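Local coordinates for protein transferrin (Manduca sexta, PDB 6WB6) that binds a single ferric ion together with carbonate and transports iron as a secreted insect transferrin, at residues A336-T339 with E340-R344; L128-L131 with M132-A135. All coordinates share one frame; numbering follows the deposited sequence.

Contact 1: A336-T339 with E340-R344; sequences ANYT and EVIER. With NAG (2-acetamido-2-deoxy-beta-D-glucopyranose), chain C.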
ATOM      1  N   ALA A 336      22.096  15.810  -4.398  1.00 22.77           N
ATOM      2  CA  ALA A 336      22.147  14.845  -3.326  1.00 27.83           C
ATOM      3  C   ALA A 336      22.552  13.471  -3.832  1.00 28.00           C
ATOM      4  O   ALA A 336      22.708  12.558  -3.019  1.00 20.08           O
ATOM      5  CB  ALA A 336      20.792  14.760  -2.631  1.00 16.03           C
ATOM      6  N   ASN A 337      22.774  13.337  -5.146  1.00 19.85           N
ATOM      7  CA  ASN A 337      22.838  12.046  -5.833  1.00 26.40           C
ATOM      8  C   ASN A 337      21.559  11.242  -5.635  1.00 22.03           C
ATOM      9  O   ASN A 337      21.571  10.014  -5.645  1.00 21.14           O
ATOM     10  CB  ASN A 337      24.038  11.223  -5.380  1.00 19.66           C
ATOM     11  CG  ASN A 337      25.356  11.860  -5.776  1.00 25.16           C
ATOM     12  OD1 ASN A 337      25.446  12.562  -6.782  1.00 32.06           O
ATOM     13  ND2 ASN A 337      26.384  11.618  -4.990  1.00 24.57           N
ATOM     14  N   TYR A 338      20.439  11.918  -5.441  1.00 16.70           N
ATOM     15  CA  TYR A 338      19.236  11.204  -5.049  1.00 15.47           C
ATOM     16  C   TYR A 338      18.326  10.891  -6.225  1.00 14.84           C
ATOM     17  O   TYR A 338      17.423  10.069  -6.078  1.00 20.64           O
ATOM     18  CB  TYR A 338      18.479  12.010  -3.979  1.00 17.72           C
ATOM     19  CG  TYR A 338      17.506  11.188  -3.185  1.00 16.66           C
ATOM     20  CD1 TYR A 338      17.952  10.299  -2.229  1.00 15.21           C
ATOM     21  CD2 TYR A 338      16.141  11.306  -3.388  1.00 21.06           C
ATOM     22  CE1 TYR A 338      17.072   9.556  -1.488  1.00 19.42           C
ATOM     23  CE2 TYR A 338      15.243  10.550  -2.655  1.00 22.37           C
ATOM     24  CZ  TYR A 338      15.727   9.683  -1.694  1.00 17.02           C
ATOM     25  OH  TYR A 338      14.868   8.913  -0.967  1.00 16.85           O
ATOM     26  N   THR A 339      18.518  11.530  -7.377  1.00 18.08           N
ATOM     27  CA  THR A 339      17.729  11.132  -8.542  1.00 20.91           C
ATOM     28  C   THR A 339      18.063   9.697  -8.926  1.00 17.54           C
ATOM     29  O   THR A 339      17.166   8.896  -9.219  1.00 18.85           O
ATOM     30  CB  THR A 339      17.990  12.077  -9.716  1.00 21.59           C
ATOM     31  OG1 THR A 339      17.966  13.435  -9.266  1.00 24.62           O
ATOM     32  CG2 THR A 339      16.921  11.876 -10.801  1.00 17.74           C
ATOM     33  N   GLU A 340      19.356   9.357  -8.882  1.00 20.69           N
ATOM     34  CA  GLU A 340      19.819   7.982  -9.084  1.00 19.62           C
ATOM     35  C   GLU A 340      19.045   7.002  -8.228  1.00 20.61           C
ATOM     36  O   GLU A 340      18.600   5.944  -8.703  1.00 20.15           O
ATOM     37  CB  GLU A 340      21.310   7.886  -8.730  1.00 27.71           C
ATOM     38  CG  GLU A 340      22.215   8.715  -9.588  1.00 40.02           C
ATOM     39  CD  GLU A 340      23.646   8.736  -9.062  1.00 42.74           C
ATOM     40  OE1 GLU A 340      24.282   7.662  -9.012  1.00 32.99           O
ATOM     41  OE2 GLU A 340      24.120   9.832  -8.690  1.00 41.98           O
ATOM     42  N   VAL A 341      18.906   7.333  -6.942  1.00 18.85           N
ATOM     43  CA  VAL A 341      18.188   6.482  -5.996  1.00 14.51           C
ATOM     44  C   VAL A 341      16.726   6.364  -6.394  1.00 18.97           C
ATOM     45  O   VAL A 341      16.148   5.275  -6.401  1.00 18.96           O
ATOM     46  CB  VAL A 341      18.333   7.056  -4.576  1.00 13.97           C
ATOM     47  CG1 VAL A 341      17.670   6.167  -3.576  1.00 15.38           C
ATOM     48  CG2 VAL A 341      19.786   7.246  -4.226  1.00 15.03           C
ATOM     49  N   ILE A 342      16.085   7.493  -6.681  1.00 16.54           N
ATOM     50  CA  ILE A 342      14.673   7.430  -7.033  1.00 18.65           C
ATOM     51  C   ILE A 342      14.488   6.585  -8.296  1.00 15.75           C
ATOM     52  O   ILE A 342      13.547   5.790  -8.406  1.00 16.57           O
ATOM     53  CB  ILE A 342      14.103   8.856  -7.198  1.00 24.61           C
ATOM     54  CG1 ILE A 342      13.845   9.524  -5.830  1.00 17.32           C
ATOM     55  CG2 ILE A 342      12.827   8.803  -7.989  1.00 22.81           C
ATOM     56  CD1 ILE A 342      13.727  11.076  -5.885  1.00 20.78           C
ATOM     57  N   GLU A 343      15.380   6.736  -9.260  1.00 15.25           N
ATOM     58  CA  GLU A 343      15.256   6.023 -10.534  1.00 22.41           C
ATOM     59  C   GLU A 343      15.921   4.657 -10.507  1.00 23.93           C
ATOM     60  O   GLU A 343      15.967   3.995 -11.537  1.00 26.07           O
ATOM     61  CB  GLU A 343      15.834   6.866 -11.669  1.00 22.35           C
ATOM     62  CG  GLU A 343      14.989   8.111 -11.951  1.00 21.60           C
ATOM     63  CD  GLU A 343      15.555   8.979 -13.076  1.00 29.05           C
ATOM     64  OE1 GLU A 343      16.748   8.820 -13.386  1.00 23.72           O
ATOM     65  OE2 GLU A 343      14.811   9.802 -13.656  1.00 27.96           O
ATOM     66  N   ARG A 344      16.393   4.204  -9.345  1.00 18.84           N
ATOM     67  CA  ARG A 344      16.989   2.874  -9.258  1.00 16.28           C
ATOM     68  C   ARG A 344      16.121   1.835  -9.948  1.00 21.45           C
ATOM     69  O   ARG A 344      14.890   1.811  -9.805  1.00 21.00           O
ATOM     70  CB  ARG A 344      17.200   2.452  -7.810  1.00 22.09           C
ATOM     71  CG  ARG A 344      17.813   1.054  -7.680  1.00 25.10           C
ATOM     72  CD  ARG A 344      18.267   0.846  -6.271  1.00 23.86           C
ATOM     73  NE  ARG A 344      17.120   0.759  -5.392  1.00 21.42           N
ATOM     74  CZ  ARG A 344      16.420  -0.348  -5.178  1.00 27.87           C
ATOM     75  NH1 ARG A 344      16.744  -1.478  -5.785  1.00 24.22           N
ATOM     76  NH2 ARG A 344      15.381  -0.322  -4.360  1.00 25.32           N
TER
HETATM   77  C1  NAG C   1      27.643  12.185  -5.365  1.00 28.12           C
HETATM   78  C2  NAG C   1      28.420  12.639  -4.143  1.00 31.01           C
HETATM   79  C3  NAG C   1      29.890  12.978  -4.417  1.00 33.23           C
HETATM   80  C4  NAG C   1      30.567  11.989  -5.371  1.00 36.92           C
HETATM   81  C5  NAG C   1      29.640  11.533  -6.496  1.00 36.64           C
HETATM   82  C6  NAG C   1      30.210  10.300  -7.159  1.00 34.71           C
HETATM   83  C7  NAG C   1      26.887  13.695  -2.534  1.00 30.69           C
HETATM   84  C8  NAG C   1      26.439  15.026  -2.015  1.00 26.39           C
HETATM   85  N2  NAG C   1      27.738  13.775  -3.555  1.00 24.59           N
HETATM   86  O3  NAG C   1      30.551  12.955  -3.142  1.00 32.82           O
HETATM   87  O4  NAG C   1      31.670  12.578  -6.075  1.00 32.31           O
HETATM   88  O5  NAG C   1      28.345  11.155  -6.035  1.00 30.68           O
HETATM   89  O6  NAG C   1      30.357   9.336  -6.124  1.00 31.64           O
HETATM   90  O7  NAG C   1      26.504  12.644  -2.036  1.00 24.52           O

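Contact 2: L128-L131 with M132-A135; sequences LTML and MKRA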
ATOM      1  N   LEU A 128      22.090  -0.107  -2.606  1.00 20.18           N
ATOM      2  CA  LEU A 128      21.757  -0.832  -3.820  1.00 18.96           C
ATOM      3  C   LEU A 128      22.014   0.029  -5.043  1.00 20.66           C
ATOM      4  O   LEU A 128      22.547  -0.463  -6.041  1.00 20.36           O
ATOM      5  CB  LEU A 128      20.313  -1.312  -3.776  1.00 20.96           C
ATOM      6  CG  LEU A 128      20.056  -2.595  -2.998  1.00 17.96           C
ATOM      7  CD1 LEU A 128      18.576  -2.792  -2.712  1.00 22.77           C
ATOM      8  CD2 LEU A 128      20.565  -3.793  -3.743  1.00 22.84           C
ATOM      9  N   THR A 129      21.679   1.331  -4.965  1.00 15.78           N
ATOM     10  CA  THR A 129      21.846   2.217  -6.109  1.00 18.26           C
ATOM     11  C   THR A 129      23.303   2.313  -6.525  1.00 18.84           C
ATOM     12  O   THR A 129      23.608   2.327  -7.721  1.00 20.10           O
ATOM     13  CB  THR A 129      21.278   3.630  -5.791  1.00 19.91           C
ATOM     14  OG1 THR A 129      19.867   3.552  -5.572  1.00 15.11           O
ATOM     15  CG2 THR A 129      21.528   4.622  -6.943  1.00 21.97           C
ATOM     16  N   MET A 130      24.214   2.403  -5.553  1.00 19.55           N
ATOM     17  CA  MET A 130      25.629   2.630  -5.855  1.00 20.90           C
ATOM     18  C   MET A 130      26.353   1.334  -6.193  1.00 21.37           C
ATOM     19  O   MET A 130      27.104   1.277  -7.166  1.00 22.24           O
ATOM     20  CB  MET A 130      26.325   3.315  -4.663  1.00 21.10           C
ATOM     21  CG  MET A 130      25.727   4.696  -4.309  1.00 19.85           C
ATOM     22  SD  MET A 130      25.464   5.640  -5.846  1.00 23.46           S
ATOM     23  CE  MET A 130      24.459   7.008  -5.280  1.00 23.92           C
ATOM     24  N   LEU A 131      26.162   0.296  -5.381  1.00 22.54           N
ATOM     25  CA  LEU A 131      26.854  -0.970  -5.611  1.00 19.03           C
ATOM     26  C   LEU A 131      26.491  -1.576  -6.958  1.00 22.45           C
ATOM     27  O   LEU A 131      27.353  -2.146  -7.644  1.00 23.76           O
ATOM     28  CB  LEU A 131      26.516  -1.961  -4.508  1.00 17.28           C
ATOM     29  CG  LEU A 131      26.946  -1.559  -3.099  1.00 18.27           C
ATOM     30  CD1 LEU A 131      26.533  -2.646  -2.149  1.00 22.78           C
ATOM     31  CD2 LEU A 131      28.437  -1.319  -3.008  1.00 24.27           C
ATOM     32  N   MET A 132      25.219  -1.480  -7.348  1.00 20.20           N
ATOM     33  CA  MET A 132      24.783  -2.087  -8.594  1.00 22.46           C
ATOM     34  C   MET A 132      25.513  -1.517  -9.795  1.00 27.12           C
ATOM     35  O   MET A 132      25.449  -2.105 -10.877  1.00 26.46           O
ATOM     36  CB  MET A 132      23.277  -1.894  -8.783  1.00 27.14           C
ATOM     37  CG  MET A 132      22.852  -0.459  -9.097  1.00 21.70           C
ATOM     38  SD  MET A 132      21.104  -0.393  -9.481  1.00 22.88           S
ATOM     39  CE  MET A 132      21.194  -1.153 -11.099  1.00 23.33           C
ATOM     40  N   LYS A 133      26.152  -0.362  -9.645  1.00 22.14           N
ATOM     41  CA  LYS A 133      27.002   0.155 -10.696  1.00 19.28           C
ATOM     42  C   LYS A 133      28.328  -0.580 -10.795  1.00 27.84           C
ATOM     43  O   LYS A 133      29.178  -0.179 -11.595  1.00 23.06           O
ATOM     44  CB  LYS A 133      27.300   1.635 -10.453  1.00 26.26           C
ATOM     45  CG  LYS A 133      26.097   2.518 -10.242  1.00 24.00           C
ATOM     46  CD  LYS A 133      26.549   3.936 -10.229  1.00 33.41           C
ATOM     47  CE  LYS A 133      25.427   4.849  -9.830  1.00 35.65           C
ATOM     48  NZ  LYS A 133      25.969   5.943  -9.006  1.00 43.40           N
ATOM     49  N   ARG A 134      28.557  -1.599  -9.978  1.00 34.04           N
ATOM     50  CA  ARG A 134      29.864  -2.231  -9.887  1.00 26.87           C
ATOM     51  C   ARG A 134      29.760  -3.636 -10.444  1.00 24.64           C
ATOM     52  O   ARG A 134      28.868  -4.400 -10.057  1.00 26.52           O
ATOM     53  CB  ARG A 134      30.372  -2.250  -8.449  1.00 22.87           C
ATOM     54  CG  ARG A 134      30.269  -0.916  -7.778  1.00 33.73           C
ATOM     55  CD  ARG A 134      31.036  -0.916  -6.501  1.00 27.92           C
ATOM     56  NE  ARG A 134      32.452  -0.689  -6.741  1.00 27.26           N
ATOM     57  CZ  ARG A 134      33.008   0.513  -6.813  1.00 30.68           C
ATOM     58  NH1 ARG A 134      32.253   1.594  -6.683  1.00 24.29           N
ATOM     59  NH2 ARG A 134      34.321   0.635  -7.031  1.00 34.06           N
ATOM     60  N   ALA A 135      30.676  -3.971 -11.350  1.00 28.67           N
ATOM     61  CA  ALA A 135      30.613  -5.270 -12.008  1.00 29.35           C
ATOM     62  C   ALA A 135      30.620  -6.418 -11.005  1.00 24.86           C
ATOM     63  O   ALA A 135      30.037  -7.477 -11.266  1.00 31.60           O
ATOM     64  CB  ALA A 135      31.783  -5.411 -12.981  1.00 36.20           C
TER

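Contact 1: A336-T339 with E340-R344
Tyr338 packs against the side chains of Val341 and Ile342, one turn on in the same short helix. Val341 CB sits over one ring face, offset toward the rim, with Tyr338 CD1 at 4.0 Å. Ile342 crosses the tyrosine at about a right angle and brings its CD1 to 3.5 Å from Tyr338 CD2. The ring takes this place because CG is anti to the backbone N (chi1 -161°), turned to the carbonyl side where the later residues follow. Two i to i+4 backbone bonds hold the turn: Ile342 N donates to Tyr338 O at 3.0 Å and Glu343 N to Thr339 O at 2.8 Å. At its far end the phenol OH hydrogen-bonds OD1 of Asn121, a residue of the carbonate pocket, and the Tyr338 side chain is about 8 Å from the ferric ion. Cutting the ring back to an alanine here is likely to leave Asn121 OD1 without its phenol partner and open a gap beside Val341 and Ile342. The chain enters this helix through a Schellman motif that ends helix 329-334, with Asn337 at positive phi (57°); Thr339 OG1 hydrogen-bonds Asn334 OD1 in that helix. The looser side starts at Asn337, whose ND2 is joined covalently to C1 of an N-acetylglucosamine at 1.4 Å and hydrogen-bonds Trp268 O. Glu340 OE2 stands 3.6 Å from Asn337 OD1, while its OE1 forms a salt bridge with Lys133 NZ. On the exposed flank Glu343 runs alongside Thr339, its carboxylate carbon CD 3.9 Å from Thr339 CG2.

Contact 2: L128-L131 with M132-A135
The flat groups between Met130 and Arg134 are peptide units, and two of their carbonyls receive N-H groups over a face. Lys133 N stands 57° out of the carbonyl plane of Met130 and donates to its O at 3.1 Å, while Arg134 N sits 42° out of the plane of Leu131, 2.7 Å from that O. The second bond closes a type I beta turn, Leu131 to Arg134, with which the chain leaves helix 121-131; the opening residues of that helix belong to the carbonate pocket. One helical bond still precedes the turn, from Met132 N to Leu128 O. Met132 presses its first carbons on the helix end while its tip leads away: with CG wedged between the backbone N and the carbonyl carbon (chi1 71°), this carbon lies 3.1 Å from Leu128 O and 3.2 Å from Thr129 O, a tight fit of CH2 against carbonyl oxygens. Arg134 rests its CB and CG beside Leu131 O, and its NE forms a salt bridge with Asp106. On the helix flank, Leu128 packs against helix 147-158, and Thr129 OG1 hydrogen-bonds Lys125 O. Met130 and Lys133 run side by side, pointing the same way; the ammonium, paired with Glu340, has its NZ 3.2 Å from Met130 SD.

Overall arrangement
From the N terminus the chain meets contact 2 first, at the C-terminal end of helix 121-131, where it turns into the loop that precedes helix 147-158. Some two hundred residues later contact 1 forms helix 338-342, after helix 329-334. Each is local, contact 2 a helix end running into a beta turn, contact 1 a short helix, and neither closes a long loop. They stand in series, neither nesting nor crossing, with centres about 12 Å apart. Besides the charged pair that joins them, Thr129 OG1 packs 3.4 Å from Val341 CA and also against Arg344 CD. The late helix is thereby laid on helix 121-131.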